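Long-range contacts in AT27789p (Drosophila melanogaster, PDB 5UZM), which probably binds RNA, messenger RNA included, as part of Glorund, the fly hnRNP F/H homologue whose second quasi-RNA recognition motif this chain holds: residues A[10-15]-A[82-87]; A[23-28]-A[74-79]; A[56-61]-A[86-91]. One frame throughout, in Å; residues are numbered along the deposited sequence. Where two conformers were deposited one is given.

Contact 1. Residues A[10-15]-A[82-87]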
ATOM      1  N   VAL A  10      -8.722  -2.064  -0.294  1.00 23.64           N
ATOM      2  CA  VAL A  10      -7.616  -1.111  -0.317  1.00 21.71           C
ATOM      3  C   VAL A  10      -7.028  -1.041   1.082  1.00 17.65           C
ATOM      4  O   VAL A  10      -7.758  -1.022   2.070  1.00 18.70           O
ATOM      5  CB  VAL A  10      -8.066   0.291  -0.767  1.00 28.08           C
ATOM      6  CG1 VAL A  10      -6.860   1.254  -0.806  1.00 20.11           C
ATOM      7  CG2 VAL A  10      -8.761   0.212  -2.122  1.00 22.93           C
ATOM      8  N   VAL A  11      -5.691  -0.997   1.181  1.00 14.84           N
ATOM      9  CA  VAL A  11      -5.042  -0.727   2.454  1.00 13.35           C
ATOM     10  C   VAL A  11      -4.162   0.513   2.284  1.00 13.99           C
ATOM     11  O   VAL A  11      -3.779   0.875   1.164  1.00 16.09           O
ATOM     12  CB  VAL A  11      -4.196  -1.909   2.958  1.00 16.49           C
ATOM     13  CG1 VAL A  11      -5.015  -3.206   3.058  1.00 19.18           C
ATOM     14  CG2 VAL A  11      -2.965  -2.104   2.069  1.00 15.40           C
ATOM     15  N   LYS A  12      -3.858   1.177   3.397  1.00 12.35           N
ATOM     16  CA  LYS A  12      -2.919   2.285   3.451  1.00 13.38           C
ATOM     17  C   LYS A  12      -1.682   1.843   4.214  1.00 15.18           C
ATOM     18  O   LYS A  12      -1.797   1.198   5.255  1.00 14.85           O
ATOM     19  CB  LYS A  12      -3.567   3.500   4.157  1.00 16.51           C
ATOM     20  CG  LYS A  12      -2.661   4.725   4.214  1.00 18.87           C
ATOM     21  CD  LYS A  12      -3.461   5.928   4.735  1.00 25.13           C
ATOM     22  CE  LYS A  12      -3.945   5.728   6.160  1.00 45.54           C
ATOM     23  NZ  LYS A  12      -4.748   6.905   6.668  1.00 47.32           N
ATOM     24  N   LEU A  13      -0.495   2.176   3.699  1.00 11.19           N
ATOM     25  CA  LEU A  13       0.782   1.840   4.325  1.00 12.67           C
ATOM     26  C   LEU A  13       1.427   3.092   4.894  1.00 12.80           C
ATOM     27  O   LEU A  13       1.280   4.164   4.330  1.00 14.40           O
ATOM     28  CB  LEU A  13       1.762   1.229   3.314  1.00 13.43           C
ATOM     29  CG  LEU A  13       1.259   0.076   2.459  1.00 15.89           C
ATOM     30  CD1 LEU A  13       2.406  -0.453   1.574  1.00 15.58           C
ATOM     31  CD2 LEU A  13       0.654  -1.049   3.261  1.00 16.85           C
ATOM     32  N   ARG A  14       2.128   2.962   6.014  1.00 12.53           N
ATOM     33  CA  ARG A  14       2.899   4.045   6.601  1.00 12.01           C
ATOM     34  C   ARG A  14       4.249   3.514   7.071  1.00 13.89           C
ATOM     35  O   ARG A  14       4.389   2.332   7.444  1.00 13.35           O
ATOM     36  CB  ARG A  14       2.118   4.680   7.780  1.00 18.67           C
ATOM     37  CG  ARG A  14       2.821   5.819   8.460  1.00 34.77           C
ATOM     38  CD  ARG A  14       1.884   6.379   9.536  1.00 39.86           C
ATOM     39  NE  ARG A  14       0.556   6.652   8.982  1.00 28.28           N
ATOM     40  CZ  ARG A  14      -0.555   6.753   9.703  1.00 50.17           C
ATOM     41  NH1 ARG A  14      -0.512   6.598  11.019  1.00 43.99           N
ATOM     42  NH2 ARG A  14      -1.711   7.008   9.108  1.00 55.93           N
ATOM     43  N   GLY A  15       5.276   4.348   6.965  1.00 14.28           N
ATOM     44  CA  GLY A  15       6.594   3.985   7.427  1.00 16.04           C
ATOM     45  C   GLY A  15       7.562   3.518   6.368  1.00 13.99           C
ATOM     46  O   GLY A  15       8.596   2.953   6.706  1.00 16.01           O
ATOM     47  N   GLU A  82       3.470  -0.100   8.922  1.00 12.33           N
ATOM     48  CA  GLU A  82       2.123  -0.072   9.493  1.00 10.47           C
ATOM     49  C   GLU A  82       1.108  -0.172   8.381  1.00 12.80           C
ATOM     50  O   GLU A  82       1.239   0.501   7.355  1.00 14.16           O
ATOM     51  CB  GLU A  82       1.907   1.218  10.292  1.00 19.07           C
ATOM     52  CG  GLU A  82       3.010   1.484  11.317  1.00 23.66           C
ATOM     53  CD  GLU A  82       2.925   2.902  11.853  1.00 53.54           C
ATOM     54  OE1 GLU A  82       2.024   3.139  12.688  1.00 48.48           O
ATOM     55  OE2 GLU A  82       3.711   3.781  11.399  1.00 42.55           O
ATOM     56  N   ILE A  83       0.042  -0.951   8.586  1.00 13.80           N
ATOM     57  CA  ILE A  83      -0.952  -1.212   7.554  1.00 11.04           C
ATOM     58  C   ILE A  83      -2.340  -0.951   8.129  1.00 16.64           C
ATOM     59  O   ILE A  83      -2.655  -1.431   9.223  1.00 19.54           O
ATOM     60  CB  ILE A  83      -0.862  -2.658   7.032  1.00 13.42           C
ATOM     61  CG1 ILE A  83       0.596  -2.989   6.639  1.00 13.33           C
ATOM     62  CG2 ILE A  83      -1.799  -2.901   5.868  1.00 18.06           C
ATOM     63  CD1 ILE A  83       0.762  -4.447   6.254  1.00 15.34           C
ATOM     64  N   PHE A  84      -3.146  -0.166   7.420  1.00 16.61           N
ATOM     65  CA  PHE A  84      -4.495   0.174   7.879  1.00 17.21           C
ATOM     66  C   PHE A  84      -5.540  -0.132   6.821  1.00 17.80           C
ATOM     67  O   PHE A  84      -5.300   0.050   5.627  1.00 17.16           O
ATOM     68  CB  PHE A  84      -4.622   1.685   8.201  1.00 20.74           C
ATOM     69  CG  PHE A  84      -3.551   2.208   9.075  1.00 19.70           C
ATOM     70  CD1 PHE A  84      -3.693   2.183  10.458  1.00 26.12           C
ATOM     71  CD2 PHE A  84      -2.358   2.706   8.537  1.00 19.69           C
ATOM     72  CE1 PHE A  84      -2.677   2.656  11.285  1.00 29.18           C
ATOM     73  CE2 PHE A  84      -1.352   3.185   9.365  1.00 29.88           C
ATOM     74  CZ  PHE A  84      -1.511   3.165  10.738  1.00 22.58           C
ATOM     75  N   ARG A  85      -6.749  -0.501   7.276  1.00 18.59           N
ATOM     76  CA  ARG A  85      -7.875  -0.646   6.363  0.53 21.85           C
ATOM     77  C   ARG A  85      -8.234   0.707   5.763  1.00 17.36           C
ATOM     78  O   ARG A  85      -8.156   1.738   6.434  1.00 20.99           O
ATOM     79  CB  ARG A  85      -9.091  -1.227   7.093  0.53 26.17           C
ATOM     80  CG  ARG A  85      -8.759  -2.240   8.187  0.53 33.33           C
ATOM     81  CD  ARG A  85     -10.050  -2.859   8.731  0.53 36.00           C
ATOM     82  NE  ARG A  85     -10.734  -3.559   7.656  0.53 28.09           N
ATOM     83  CZ  ARG A  85     -10.674  -4.871   7.465  0.53 33.23           C
ATOM     84  NH1 ARG A  85      -9.988  -5.636   8.303  0.53 42.82           N
ATOM     85  NH2 ARG A  85     -11.308  -5.421   6.438  0.53 43.16           N
ATOM     86  N   SER A  86      -8.618   0.695   4.492  1.00 19.46           N
ATOM     87  CA  SER A  86      -8.862   1.917   3.763  1.00 19.58           C
ATOM     88  C   SER A  86     -10.025   1.737   2.802  1.00 23.08           C
ATOM     89  O   SER A  86     -10.895   0.879   3.021  1.00 27.26           O
ATOM     90  CB  SER A  86      -7.586   2.345   3.019  1.00 18.17           C
ATOM     91  OG  SER A  86      -7.733   3.650   2.519  1.00 26.14           O
ATOM     92  N   SER A  87     -10.031   2.528   1.738  1.00 21.29           N
ATOM     93  CA  SER A  87     -11.138   2.580   0.786  1.00 21.46           C
ATOM     94  C   SER A  87     -10.663   3.237  -0.495  1.00 24.94           C
ATOM     95  O   SER A  87      -9.692   3.991  -0.504  1.00 27.50           O
ATOM     96  CB  SER A  87     -12.323   3.370   1.350  1.00 29.79           C
ATOM     97  OG  SER A  87     -11.936   4.727   1.516  1.00 25.97           O
TER
HETATM   98  O   HOH W   1       0.860   5.445  12.746  1.00 36.46           O
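Arg-14 and Phe-84 meet because both side chains leave the paired strands on one face of the sheet: CG of Arg-14 stands anti to its backbone N (chi1 -180°), and a bend at chi3 (-51°) brings NE near Phe-84 CE2, while Phe-84 CG lies anti to its own carbonyl carbon. Phe-84 CE2 sits over the centre of the guanidinium, 3.7 Å above its plane, but ring and guanidinium are tilted 34° against each other. The closest pair is NH1 of Arg-14 and CZ of Phe-84, at 3.6 Å. Glu-82 lies on the same face, its OE2 beside CG and CD of Arg-14. The charged ends do not touch, and a water joins them. It accepts from Arg-14 NH1 at 2.5 Å. Its own bond to Glu-82 OE1, which it donates, is 2.6 Å long. Lys-12 passes its CE near Phe-84 CD2 before NZ reaches a salt bridge with Glu-90. Beneath these groups the strands run antiparallel, with two hydrogen-bonded pairs, Lys-12 with Phe-84 and Arg-14 with Glu-82; Lys-12 N to Phe-84 O measures 2.9 Å. Toward Val-10 the ladder fades to a weak bond from Ser-86 N to Val-10 O, 3.1 Å long. On the other face Leu-13 and Ile-83 lie side by side, CD2 to CG1 3.9 Å, within the core beside Phe-29, and Ile-83 also reaches Leu-69 of helix 62-69. These are the first and last long strands of an RNA recognition motif. Lys-12 falls where the RNP2 motif usually has an aromatic residue. Phe-84 is thus flanked by a lysine and an arginine, the latter tied to Glu-82 through water, a chemistry consistent with a quasi-RRM rather than with canonical base stacking.

Contact 2. Residues A[23-28]-A[74-79]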
ATOM      1  N   GLN A  23       8.491  -2.616  -6.719  1.00 17.23           N
ATOM      2  CA  GLN A  23       8.947  -4.001  -6.599  1.00 17.97           C
ATOM      3  C   GLN A  23       8.992  -4.441  -5.138  1.00 15.08           C
ATOM      4  O   GLN A  23       8.641  -5.591  -4.812  1.00 16.61           O
ATOM      5  CB  GLN A  23      10.333  -4.155  -7.241  1.00 21.89           C
ATOM      6  CG  GLN A  23      10.864  -5.573  -7.147  1.00 30.79           C
ATOM      7  CD  GLN A  23      12.262  -5.730  -7.749  1.00 44.36           C
ATOM      8  OE1 GLN A  23      12.929  -4.746  -8.068  1.00 59.18           O
ATOM      9  NE2 GLN A  23      12.696  -6.969  -7.921  1.00 39.26           N
ATOM     10  N   GLN A  24       9.406  -3.541  -4.238  1.00 12.85           N
ATOM     11  CA  GLN A  24       9.473  -3.879  -2.821  1.00 11.79           C
ATOM     12  C   GLN A  24       8.080  -4.060  -2.227  1.00 12.48           C
ATOM     13  O   GLN A  24       7.889  -4.908  -1.336  1.00 10.69           O
ATOM     14  CB  GLN A  24      10.224  -2.786  -2.085  1.00 16.20           C
ATOM     15  CG  GLN A  24      11.730  -2.841  -2.363  1.00 16.99           C
ATOM     16  CD  GLN A  24      12.434  -1.725  -1.647  1.00 25.95           C
ATOM     17  OE1 GLN A  24      12.132  -0.568  -1.870  1.00 28.73           O
ATOM     18  NE2 GLN A  24      13.308  -2.068  -0.719  1.00 28.95           N
ATOM     19  N   ILE A  25       7.121  -3.256  -2.670  1.00 10.01           N
ATOM     20  CA  ILE A  25       5.732  -3.431  -2.212  1.00  8.02           C
ATOM     21  C   ILE A  25       5.197  -4.773  -2.700  1.00 13.42           C
ATOM     22  O   ILE A  25       4.532  -5.500  -1.959  1.00 11.77           O
ATOM     23  CB  ILE A  25       4.828  -2.280  -2.696  1.00  9.92           C
ATOM     24  CG1 ILE A  25       5.378  -0.938  -2.211  1.00 17.47           C
ATOM     25  CG2 ILE A  25       3.360  -2.518  -2.268  1.00 13.45           C
ATOM     26  CD1 ILE A  25       5.516  -0.896  -0.790  1.00 18.40           C
ATOM     27  N   GLU A  26       5.401  -5.077  -3.981  1.00 11.50           N
ATOM     28  CA  GLU A  26       4.946  -6.355  -4.536  1.00 14.12           C
ATOM     29  C   GLU A  26       5.527  -7.530  -3.756  1.00 14.49           C
ATOM     30  O   GLU A  26       4.796  -8.480  -3.409  1.00 16.22           O
ATOM     31  CB  GLU A  26       5.327  -6.428  -6.015  1.00 14.07           C
ATOM     32  CG  GLU A  26       4.529  -5.403  -6.897  1.00 17.78           C
ATOM     33  CD  GLU A  26       5.252  -4.980  -8.217  1.00 20.82           C
ATOM     34  OE1 GLU A  26       6.372  -5.444  -8.474  1.00 23.02           O
ATOM     35  OE2 GLU A  26       4.709  -4.156  -8.999  1.00 21.60           O
ATOM     36  N   GLU A  27       6.817  -7.440  -3.414  1.00 10.77           N
ATOM     37  CA  GLU A  27       7.484  -8.484  -2.615  1.00 10.55           C
ATOM     38  C   GLU A  27       6.917  -8.560  -1.188  1.00 11.86           C
ATOM     39  O   GLU A  27       6.683  -9.654  -0.664  1.00 12.83           O
ATOM     40  CB  GLU A  27       8.989  -8.240  -2.592  1.00 17.47           C
ATOM     41  CG  GLU A  27       9.704  -9.185  -1.683  1.00 39.16           C
ATOM     42  CD  GLU A  27      11.191  -8.930  -1.621  1.00 59.17           C
ATOM     43  OE1 GLU A  27      11.785  -9.120  -0.525  1.00 40.97           O
ATOM     44  OE2 GLU A  27      11.754  -8.564  -2.675  1.00 47.19           O
ATOM     45  N   PHE A  28       6.682  -7.416  -0.558  1.00 11.76           N
ATOM     46  CA  PHE A  28       6.103  -7.405   0.781  1.00 10.01           C
ATOM     47  C   PHE A  28       4.746  -8.090   0.797  1.00 10.60           C
ATOM     48  O   PHE A  28       4.411  -8.777   1.768  1.00 11.22           O
ATOM     49  CB  PHE A  28       5.982  -5.952   1.228  1.00 10.15           C
ATOM     50  CG  PHE A  28       5.503  -5.763   2.601  1.00 11.02           C
ATOM     51  CD1 PHE A  28       6.359  -5.900   3.680  1.00 12.09           C
ATOM     52  CD2 PHE A  28       4.164  -5.454   2.841  1.00 13.48           C
ATOM     53  CE1 PHE A  28       5.877  -5.720   4.969  1.00 11.01           C
ATOM     54  CE2 PHE A  28       3.710  -5.253   4.130  1.00 16.24           C
ATOM     55  CZ  PHE A  28       4.567  -5.407   5.193  1.00 13.13           C
ATOM     56  N   GLU A  74       5.268  -6.052   9.704  1.00 13.48           N
ATOM     57  CA  GLU A  74       6.374  -6.718   9.024  1.00 13.39           C
ATOM     58  C   GLU A  74       7.248  -5.666   8.318  1.00 13.11           C
ATOM     59  O   GLU A  74       6.883  -4.494   8.205  1.00 14.74           O
ATOM     60  CB  GLU A  74       5.852  -7.776   8.058  1.00 16.92           C
ATOM     61  CG  GLU A  74       5.119  -8.898   8.819  1.00 16.54           C
ATOM     62  CD  GLU A  74       4.627 -10.012   7.950  1.00 23.86           C
ATOM     63  OE1 GLU A  74       3.959 -10.930   8.497  1.00 35.38           O
ATOM     64  OE2 GLU A  74       4.855  -9.965   6.733  1.00 25.12           O
ATOM     65  N   LYS A  75       8.428  -6.073   7.879  1.00 14.84           N
ATOM     66  CA  LYS A  75       9.470  -5.136   7.467  1.00 12.61           C
ATOM     67  C   LYS A  75       9.671  -5.093   5.956  1.00 14.26           C
ATOM     68  O   LYS A  75       9.616  -6.107   5.248  1.00 12.50           O
ATOM     69  CB  LYS A  75      10.827  -5.467   8.127  1.00 14.63           C
ATOM     70  CG  LYS A  75      10.765  -5.213   9.644  1.00 23.66           C
ATOM     71  CD  LYS A  75      11.981  -5.707  10.387  1.00 25.09           C
ATOM     72  CE  LYS A  75      13.159  -4.861  10.093  1.00 30.96           C
ATOM     73  NZ  LYS A  75      14.257  -5.166  11.086  1.00 32.18           N
ATOM     74  N   ILE A  76      10.021  -3.901   5.482  1.00 11.67           N
ATOM     75  CA  ILE A  76      10.717  -3.728   4.205  1.00  9.80           C
ATOM     76  C   ILE A  76      12.083  -3.161   4.535  1.00 14.65           C
ATOM     77  O   ILE A  76      12.183  -2.065   5.125  1.00 11.59           O
ATOM     78  CB  ILE A  76       9.970  -2.810   3.229  1.00 12.22           C
ATOM     79  CG1 ILE A  76       8.603  -3.367   2.863  1.00 11.39           C
ATOM     80  CG2 ILE A  76      10.839  -2.523   1.993  1.00 14.09           C
ATOM     81  CD1 ILE A  76       7.827  -2.411   1.926  1.00 15.20           C
ATOM     82  N   GLY A  77      13.119  -3.927   4.229  1.00 15.56           N
ATOM     83  CA  GLY A  77      14.452  -3.529   4.680  1.00 15.04           C
ATOM     84  C   GLY A  77      14.463  -3.486   6.204  1.00 12.29           C
ATOM     85  O   GLY A  77      14.034  -4.427   6.875  1.00 15.99           O
ATOM     86  N   HIS A  78      14.853  -2.335   6.745  1.00 13.74           N
ATOM     87  CA  HIS A  78      14.912  -2.187   8.192  1.00 10.58           C
ATOM     88  C   HIS A  78      13.696  -1.458   8.745  1.00 14.45           C
ATOM     89  O   HIS A  78      13.662  -1.210   9.968  1.00 15.48           O
ATOM     90  CB  HIS A  78      16.193  -1.429   8.614  1.00 14.05           C
ATOM     91  CG  HIS A  78      16.297  -0.064   8.023  1.00 14.42           C
ATOM     92  ND1 HIS A  78      17.056   0.206   6.906  1.00 24.04           N
ATOM     93  CD2 HIS A  78      15.756   1.117   8.410  1.00 14.44           C
ATOM     94  CE1 HIS A  78      16.950   1.489   6.605  1.00 26.14           C
ATOM     95  NE2 HIS A  78      16.156   2.062   7.494  1.00 17.72           N
ATOM     96  N   ARG A  79      12.701  -1.134   7.899  1.00 10.96           N
ATOM     97  CA  ARG A  79      11.546  -0.312   8.279  1.00 10.01           C
ATOM     98  C   ARG A  79      10.343  -1.189   8.581  1.00 15.74           C
ATOM     99  O   ARG A  79       9.969  -2.036   7.776  1.00 13.32           O
ATOM    100  CB  ARG A  79      11.120   0.668   7.172  1.00 10.75           C
ATOM    101  CG  ARG A  79      12.215   1.689   6.818  1.00 13.95           C
ATOM    102  CD  ARG A  79      12.431   2.768   7.934  1.00 11.89           C
ATOM    103  NE  ARG A  79      11.243   3.602   8.084  1.00 15.25           N
ATOM    104  CZ  ARG A  79      11.152   4.645   8.903  1.00 16.06           C
ATOM    105  NH1 ARG A  79      10.016   5.370   8.975  1.00 16.42           N
ATOM    106  NH2 ARG A  79      12.194   4.955   9.657  1.00 15.83           N
TER
HETATM  107  O   HOH W   2       5.854  -9.412   4.175  1.00 16.53           O
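Gln-24 opens the contact by bringing its amide end to Ile-76, NE2 standing 3.7 Å from CG2, while its OE1 accepts from Thr-21 N at the start of the helix. One residue on, Ile-25 sets out away from the hairpin, yet its CD1 comes back to within 3.9 Å of Ile-76 CD1, where Leu-16 also packs on both isoleucines. The hairpin of residues 74-79, turning through a type II' turn with Gly-77 at its second position, follows helix 62-69 and leads into strand 79-85, the short hairpin that many RRMs carry there. Phe-28 and Ile-76 carry the contact between them. CG of Phe-28 stands anti to the backbone N (chi1 -176°), and the side chain crosses Ile-76 at about a right angle, CD1 to CG1 3.5 Å. The carbonyl oxygens of Glu-74 and Lys-75 lie at the ring edge, CE1 being 3.6 Å from Glu-74 O. An alanine here would probably leave Ile-76 CG1 and Glu-74 CB without their aromatic neighbour and open a gap between helix and hairpin. A water donates to both Phe-28 O and Glu-74 OE2, bridging them beside one ring face.

Contact 3. Residues A[56-61]-A[86-91]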
ATOM      1  N   PHE A  56      -0.890   3.616  -0.939  1.00 13.26           N
ATOM      2  CA  PHE A  56      -2.141   2.863  -0.962  1.00 11.87           C
ATOM      3  C   PHE A  56      -1.936   1.669  -1.875  1.00 17.21           C
ATOM      4  O   PHE A  56      -1.232   1.786  -2.880  1.00 13.98           O
ATOM      5  CB  PHE A  56      -3.304   3.686  -1.486  1.00 15.12           C
ATOM      6  CG  PHE A  56      -3.771   4.728  -0.532  1.00 15.04           C
ATOM      7  CD1 PHE A  56      -3.143   5.946  -0.498  1.00 17.35           C
ATOM      8  CD2 PHE A  56      -4.805   4.475   0.346  1.00 16.25           C
ATOM      9  CE1 PHE A  56      -3.557   6.935   0.395  1.00 18.24           C
ATOM     10  CE2 PHE A  56      -5.205   5.452   1.244  1.00 17.19           C
ATOM     11  CZ  PHE A  56      -4.600   6.670   1.256  1.00 17.18           C
ATOM     12  N   VAL A  57      -2.502   0.523  -1.518  1.00 12.94           N
ATOM     13  CA  VAL A  57      -2.409  -0.685  -2.337  1.00 11.87           C
ATOM     14  C   VAL A  57      -3.815  -1.251  -2.486  1.00 14.72           C
ATOM     15  O   VAL A  57      -4.538  -1.394  -1.495  1.00 15.10           O
ATOM     16  CB  VAL A  57      -1.439  -1.722  -1.719  1.00 14.17           C
ATOM     17  CG1 VAL A  57      -1.402  -3.008  -2.561  1.00 16.97           C
ATOM     18  CG2 VAL A  57      -0.025  -1.093  -1.571  1.00 14.64           C
ATOM     19  N   GLN A  58      -4.188  -1.557  -3.723  1.00 13.79           N
ATOM     20  CA  GLN A  58      -5.496  -2.094  -4.086  0.51 15.44           C
ATOM     21  C   GLN A  58      -5.346  -3.561  -4.446  1.00 15.49           C
ATOM     22  O   GLN A  58      -4.536  -3.880  -5.312  1.00 18.23           O
ATOM     23  CB  GLN A  58      -6.052  -1.379  -5.311  0.51 20.32           C
ATOM     24  CG  GLN A  58      -6.284   0.055  -5.141  0.51 15.62           C
ATOM     25  CD  GLN A  58      -7.186   0.609  -6.223  0.51 38.99           C
ATOM     26  OE1 GLN A  58      -6.936   1.680  -6.777  0.51 34.28           O
ATOM     27  NE2 GLN A  58      -8.245  -0.129  -6.535  0.51 22.98           N
ATOM     28  N   PHE A  59      -6.165  -4.421  -3.842  1.00 16.33           N
ATOM     29  CA  PHE A  59      -6.164  -5.855  -4.105  1.00 17.32           C
ATOM     30  C   PHE A  59      -7.391  -6.277  -4.908  1.00 23.95           C
ATOM     31  O   PHE A  59      -8.373  -5.548  -5.033  1.00 27.16           O
ATOM     32  CB  PHE A  59      -6.120  -6.635  -2.791  1.00 17.66           C
ATOM     33  CG  PHE A  59      -4.894  -6.341  -1.969  1.00 16.20           C
ATOM     34  CD1 PHE A  59      -3.697  -7.002  -2.244  1.00 15.79           C
ATOM     35  CD2 PHE A  59      -4.921  -5.400  -0.959  1.00 16.46           C
ATOM     36  CE1 PHE A  59      -2.551  -6.709  -1.510  1.00 16.19           C
ATOM     37  CE2 PHE A  59      -3.761  -5.105  -0.202  1.00 18.42           C
ATOM     38  CZ  PHE A  59      -2.577  -5.755  -0.500  1.00 19.69           C
ATOM     39  N   GLU A  60      -7.346  -7.521  -5.395  1.00 22.80           N
ATOM     40  CA  GLU A  60      -8.438  -8.009  -6.225  1.00 30.46           C
ATOM     41  C   GLU A  60      -9.586  -8.571  -5.412  1.00 28.35           C
ATOM     42  O   GLU A  60     -10.686  -8.746  -5.948  1.00 30.30           O
ATOM     43  CB  GLU A  60      -7.929  -9.087  -7.178  1.00 33.33           C
ATOM     44  CG  GLU A  60      -8.562  -9.026  -8.523  1.00 55.90           C
ATOM     45  CD  GLU A  60      -8.079  -7.834  -9.290  1.00 62.06           C
ATOM     46  OE1 GLU A  60      -6.845  -7.650  -9.354  1.00 62.17           O
ATOM     47  OE2 GLU A  60      -8.922  -7.076  -9.811  1.00 64.27           O
ATOM     48  N   SER A  61      -9.362  -8.886  -4.143  1.00 23.78           N
ATOM     49  CA  SER A  61     -10.350  -9.614  -3.372  1.00 23.70           C
ATOM     50  C   SER A  61     -10.337  -9.134  -1.935  1.00 24.66           C
ATOM     51  O   SER A  61      -9.353  -8.574  -1.441  1.00 25.46           O
ATOM     52  CB  SER A  61     -10.111 -11.131  -3.416  1.00 29.90           C
ATOM     53  OG  SER A  61      -9.006 -11.504  -2.608  1.00 28.15           O
ATOM     54  N   SER A  86      -8.618   0.695   4.492  1.00 19.46           N
ATOM     55  CA  SER A  86      -8.862   1.917   3.763  1.00 19.58           C
ATOM     56  C   SER A  86     -10.025   1.737   2.802  1.00 23.08           C
ATOM     57  O   SER A  86     -10.895   0.879   3.021  1.00 27.26           O
ATOM     58  CB  SER A  86      -7.586   2.345   3.019  1.00 18.17           C
ATOM     59  OG  SER A  86      -7.733   3.650   2.519  1.00 26.14           O
ATOM     60  N   SER A  87     -10.031   2.528   1.738  1.00 21.29           N
ATOM     61  CA  SER A  87     -11.138   2.580   0.786  1.00 21.46           C
ATOM     62  C   SER A  87     -10.663   3.237  -0.495  1.00 24.94           C
ATOM     63  O   SER A  87      -9.692   3.991  -0.504  1.00 27.50           O
ATOM     64  CB  SER A  87     -12.323   3.370   1.350  1.00 29.79           C
ATOM     65  OG  SER A  87     -11.936   4.727   1.516  1.00 25.97           O
ATOM     66  N   ILE A  88     -11.390   2.967  -1.585  1.00 22.47           N
ATOM     67  CA  ILE A  88     -11.068   3.574  -2.865  1.00 20.13           C
ATOM     68  C   ILE A  88     -11.161   5.092  -2.771  1.00 23.11           C
ATOM     69  O   ILE A  88     -10.303   5.808  -3.291  1.00 29.79           O
ATOM     70  CB  ILE A  88     -12.005   3.031  -3.963  1.00 34.72           C
ATOM     71  CG1 ILE A  88     -11.893   1.510  -4.066  1.00 45.68           C
ATOM     72  CG2 ILE A  88     -11.697   3.682  -5.299  1.00 40.13           C
ATOM     73  CD1 ILE A  88     -10.750   1.039  -4.883  1.00 40.77           C
ATOM     74  N   ALA A  89     -12.207   5.605  -2.104  1.00 24.66           N
ATOM     75  CA  ALA A  89     -12.365   7.058  -2.000  1.00 32.88           C
ATOM     76  C   ALA A  89     -11.188   7.696  -1.265  1.00 24.22           C
ATOM     77  O   ALA A  89     -10.717   8.767  -1.650  1.00 30.50           O
ATOM     78  CB  ALA A  89     -13.683   7.409  -1.304  1.00 32.04           C
ATOM     79  N   GLU A  90     -10.691   7.050  -0.205  1.00 23.67           N
ATOM     80  CA  GLU A  90      -9.532   7.609   0.485  1.00 19.80           C
ATOM     81  C   GLU A  90      -8.301   7.565  -0.412  1.00 26.44           C
ATOM     82  O   GLU A  90      -7.514   8.520  -0.450  1.00 21.25           O
ATOM     83  CB  GLU A  90      -9.288   6.866   1.801  1.00 20.43           C
ATOM     84  CG  GLU A  90      -8.163   7.521   2.626  1.00 24.64           C
ATOM     85  CD  GLU A  90      -7.797   6.764   3.920  1.00 30.96           C
ATOM     86  OE1 GLU A  90      -7.246   7.400   4.851  1.00 35.33           O
ATOM     87  OE2 GLU A  90      -8.031   5.546   4.018  1.00 34.44           O
ATOM     88  N   MET A  91      -8.120   6.466  -1.149  1.00 24.50           N
ATOM     89  CA  MET A  91      -6.998   6.386  -2.082  1.00 20.55           C
ATOM     90  C   MET A  91      -7.088   7.478  -3.145  1.00 24.66           C
ATOM     91  O   MET A  91      -6.092   8.153  -3.446  1.00 26.22           O
ATOM     92  CB  MET A  91      -6.972   4.995  -2.729  1.00 22.72           C
ATOM     93  CG  MET A  91      -5.887   4.797  -3.794  1.00 18.65           C
ATOM     94  SD  MET A  91      -5.880   3.051  -4.241  1.00 31.95           S
ATOM     95  CE  MET A  91      -4.207   2.879  -4.904  1.00 35.40           C
TER
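Phe-56 lies under Met-91, whose CA stands over the centre of the aromatic ring, 3.8 Å from the centroid and 11° off the normal, a CH-pi contact made by the helix backbone. The methionine side chain then runs past the phenylalanine in the opposite direction. Its CG is anti to the backbone N (chi1 177°) and the chain beyond is extended, which carries CE to 3.6 Å from Phe-56 CB. The ring edge is covered as well: Ser-86 OG lies in its plane, 3.4 Å from CE2. Glu-90 CD is also at the edge, 3.9 Å from Phe-56 CE2. Farther along the strand, Gln-58 brings its CG alongside the sulphur of Met-91, and CD1 of Ile-88 lies near the end of the glutamine side chain.

Outside this shell, the helix start is fixed by Ser-87 at the N-cap, its OG accepting from Glu-90 N at 3.1 Å. One turn in, Met-91 N bonds to Ser-87 O. The Glu-90 carboxylate meets Ser-86 OG through OE2, in a bond modelled as very short, whose exact length is doubtful. Its hold at the ring edge probably rests mainly on the salt bridge to Lys-12. The Phe-56 backbone bonds to Leu-42 of strand 41-45, and its side chain touches Val-44. Met-91 touches Leu-42 too, and Ile-88 rests on Val-10.

Phe-56 falls at an RNP1 position that is aromatic in canonical RRMs and would stack on a base. Helix 88-94 covers it here, which would probably hinder such stacking; the related quasi-RRMs of hnRNP F take up RNA through loops instead of the open sheet.

Overall arrangement
Contact 1 lies within one antiparallel sheet, and contacts 2 and 3 join helices to it. Contacts 1 and 3 are neighbours, with centres 8 Å apart; they share Ser-86 and Ser-87, where strand 79-85 gives way to helix 88-94, and strands 10-14 and 54-58 lie side by side. Contact 2 is 14 Å from contact 1 and 18 Å from contact 3, between centres, at the edge where hairpin strand 75-76 joins strand 79-85. Along the chain both segments of contact 2 fall between those of contact 1, whereas contacts 2 and 3 alternate. Helix 22-28 packs on the Leu-13 face through Ile-25; helix 88-94 covers the opposite, Phe-56 and Lys-12 face, which canonical RRMs use for RNA.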